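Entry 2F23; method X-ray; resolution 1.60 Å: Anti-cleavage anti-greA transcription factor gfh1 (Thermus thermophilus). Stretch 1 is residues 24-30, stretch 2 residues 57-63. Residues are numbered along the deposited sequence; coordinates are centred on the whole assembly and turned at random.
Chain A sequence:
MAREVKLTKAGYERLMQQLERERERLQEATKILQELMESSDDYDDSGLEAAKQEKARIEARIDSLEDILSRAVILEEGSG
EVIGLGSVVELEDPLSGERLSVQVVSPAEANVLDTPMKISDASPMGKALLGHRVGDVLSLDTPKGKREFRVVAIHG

Stretch 1, residues 24-30: ERLQEAT
Stretch 2, residues 57-63: RIEARID

Apolar packing between two antiparallel helices in the transcription factor Gfh1. Leu26 and Ile58 form the centre of the contact, with 80 and 76 Å² of their own surface covered by the other stretch; their CA atoms, 6.1 Å apart, set the register. Ile58 points its CA-to-CB bond toward the first helix and is buried, with chi1 m (-62°) and chi2 t (166°). Its CG2 lies 3.8 Å from CB of Leu26, while its CD1 reaches 3.7 Å from CB of Ala29, so the two ends of one branched side chain touch residues almost a full turn apart. CB of Ala29 is directed toward the partner, and the isoleucine tip also lies close to the backbone: Ile58 CD1 is 3.6 Å from Arg25 O, a van der Waals contact with a carbonyl already bonded within its helix. Leu26 leaves its helix sideways with chi1 t (178°) and chi2 p (58°), and its two methyls diverge along the partner. CD2 of Leu26 meets CD1 of Ile62 at 3.7 Å; Ile62 points toward the first helix with chi1 m (-71°) and chi2 t (174°), one turn beyond Ile58. CD1 of Leu26 lies 3.7 Å from CG of Glu59, so the leucine packs on the aliphatic part of an acidic side chain.

Both segments are helical throughout and belong to longer helices, with phi between -72° and -57° and psi between -45° and -34°. Their axes approach to 9.5 Å, and their N-to-C directions make an angle of 153°. Within each stretch the backbone bonds run from an amide to the carbonyl four residues earlier: Ala29 N donates to Arg25 O (2.9 Å), Thr30 N to Leu26 O (2.8 Å) and Ile62 N to Ile58 O (3.0 Å), whereas Arg61 N to Arg57 O is weak at 3.3 Å. Thr30, chi1 m (-62°), adds a bond from OG1 to Leu26 O (2.8 Å), giving that carbonyl a second donor.

No hydrogen bond crosses between the stretches, and 281 Å² is buried in total. At the edge, Arg25 starts toward the partner, its CB 4.0 Å from CD1 of Ile58, then extends with chi1 m (-63°) and chi2 and chi3 t (171°, -176°). Glu59 leaves sideways, chi1 m (-63°), chi2 t (174°), chi3 -42°; its OE2 is hydrogen-bonded to a residue just outside the stretches. Arg57, chi1 and chi2 t and chi3 p (73°), comes no closer than 5.7 Å, from its NH1 to NH1 of Arg25, and bonds through NE and NH1 elsewhere in the structure.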

# COMPACT_ATOMS: atom_id res chain seq x y z
N GLU A 24 -15.76 -5.09 3.76
CA GLU A 24 -16.38 -6.41 3.73
C GLU A 24 -15.76 -7.26 4.83
O GLU A 24 -16.46 -7.96 5.56
CB GLU A 24 -16.16 -7.07 2.36
CG GLU A 24 -16.87 -6.37 1.21
CD GLU A 24 -16.51 -6.95 -0.14
OE1 GLU A 24 -17.09 -6.49 -1.15
OE2 GLU A 24 -15.65 -7.85 -0.21
N ARG A 25 -14.44 -7.19 4.93
CA ARG A 25 -13.73 -7.95 5.95
C ARG A 25 -14.11 -7.49 7.35
O ARG A 25 -14.18 -8.30 8.27
CB ARG A 25 -12.22 -7.82 5.74
CG ARG A 25 -11.76 -8.40 4.41
CD ARG A 25 -10.31 -8.07 4.10
NE ARG A 25 -9.94 -8.56 2.78
CZ ARG A 25 -8.75 -8.40 2.22
NH1 ARG A 25 -7.79 -7.76 2.87
NH2 ARG A 25 -8.52 -8.88 1.00
N LEU A 26 -14.36 -6.19 7.50
CA LEU A 26 -14.74 -5.66 8.81
C LEU A 26 -16.11 -6.19 9.22
O LEU A 26 -16.33 -6.53 10.38
CB LEU A 26 -14.77 -4.13 8.78
CG LEU A 26 -15.21 -3.48 10.09
CD1 LEU A 26 -14.28 -3.92 11.22
CD2 LEU A 26 -15.20 -1.96 9.95
N GLN A 27 -17.03 -6.24 8.26
CA GLN A 27 -18.37 -6.75 8.55
C GLN A 27 -18.27 -8.18 9.05
O GLN A 27 -18.91 -8.56 10.03
CB GLN A 27 -19.24 -6.69 7.29
CG GLN A 27 -20.70 -7.06 7.51
CD GLN A 27 -21.54 -6.94 6.25
OE1 GLN A 27 -22.76 -7.12 6.29
NE2 GLN A 27 -20.90 -6.65 5.13
N GLU A 28 -17.44 -8.98 8.38
CA GLU A 28 -17.24 -10.37 8.75
C GLU A 28 -16.59 -10.48 10.13
O GLU A 28 -17.01 -11.29 10.96
CB GLU A 28 -16.37 -11.07 7.70
CG GLU A 28 -16.96 -11.08 6.30
CD GLU A 28 -16.01 -11.64 5.26
OE1 GLU A 28 -16.40 -11.74 4.08
OE2 GLU A 28 -14.86 -11.99 5.63
N ALA A 29 -15.56 -9.67 10.36
CA ALA A 29 -14.85 -9.68 11.63
C ALA A 29 -15.76 -9.27 12.78
O ALA A 29 -15.62 -9.76 13.90
CB ALA A 29 -13.64 -8.74 11.56
N THR A 30 -16.68 -8.36 12.50
CA THR A 30 -17.61 -7.90 13.52
C THR A 30 -18.62 -8.99 13.85
O THR A 30 -18.96 -9.20 15.01
CB THR A 30 -18.34 -6.63 13.06
OG1 THR A 30 -17.38 -5.59 12.85
CG2 THR A 30 -19.35 -6.19 14.10
N ARG A 57 -7.29 -4.68 13.58
CA ARG A 57 -6.32 -4.63 12.48
C ARG A 57 -7.00 -4.09 11.24
O ARG A 57 -6.46 -3.23 10.54
CB ARG A 57 -5.76 -6.03 12.19
CG ARG A 57 -4.64 -6.03 11.14
CD ARG A 57 -4.12 -7.44 10.86
NE ARG A 57 -5.07 -8.24 10.09
CZ ARG A 57 -5.31 -8.08 8.79
NH1 ARG A 57 -6.19 -8.86 8.18
NH2 ARG A 57 -4.66 -7.15 8.10
N ILE A 58 -8.20 -4.59 10.97
CA ILE A 58 -8.96 -4.15 9.80
C ILE A 58 -9.37 -2.69 9.93
O ILE A 58 -9.24 -1.90 8.99
CB ILE A 58 -10.21 -5.02 9.59
CG1 ILE A 58 -9.78 -6.47 9.35
CG2 ILE A 58 -11.03 -4.50 8.40
CD1 ILE A 58 -10.91 -7.48 9.48
N GLU A 59 -9.88 -2.32 11.10
CA GLU A 59 -10.30 -0.94 11.34
C GLU A 59 -9.17 0.05 11.09
O GLU A 59 -9.40 1.12 10.54
CB GLU A 59 -10.83 -0.79 12.76
CG GLU A 59 -12.06 -1.62 13.03
CD GLU A 59 -12.49 -1.58 14.47
OE1 GLU A 59 -11.61 -1.66 15.36
OE2 GLU A 59 -13.71 -1.48 14.73
N ALA A 60 -7.96 -0.32 11.48
CA ALA A 60 -6.80 0.55 11.30
C ALA A 60 -6.50 0.75 9.82
O ALA A 60 -6.11 1.84 9.40
CB ALA A 60 -5.58 -0.03 12.00
N ARG A 61 -6.67 -0.30 9.02
CA ARG A 61 -6.42 -0.19 7.59
C ARG A 61 -7.48 0.71 6.97
O ARG A 61 -7.17 1.57 6.14
CB ARG A 61 -6.46 -1.58 6.94
CG ARG A 61 -5.34 -2.51 7.39
CD ARG A 61 -5.57 -3.93 6.91
NE ARG A 61 -5.37 -4.10 5.47
CZ ARG A 61 -4.18 -4.12 4.88
NH1 ARG A 61 -3.08 -3.99 5.60
NH2 ARG A 61 -4.10 -4.30 3.57
N ILE A 62 -8.73 0.53 7.38
CA ILE A 62 -9.82 1.35 6.86
C ILE A 62 -9.62 2.82 7.19
O ILE A 62 -9.88 3.68 6.35
CB ILE A 62 -11.18 0.88 7.42
CG1 ILE A 62 -11.54 -0.46 6.79
CG2 ILE A 62 -12.25 1.93 7.13
CD1 ILE A 62 -12.79 -1.09 7.35
N ASP A 63 -9.16 3.11 8.40
CA ASP A 63 -8.93 4.50 8.78
C ASP A 63 -7.86 5.14 7.91
O ASP A 63 -7.99 6.29 7.49
CB ASP A 63 -8.53 4.61 10.26
CG ASP A 63 -9.68 4.29 11.20
OD1 ASP A 63 -10.82 4.70 10.90
OD2 ASP A 63 -9.43 3.64 12.24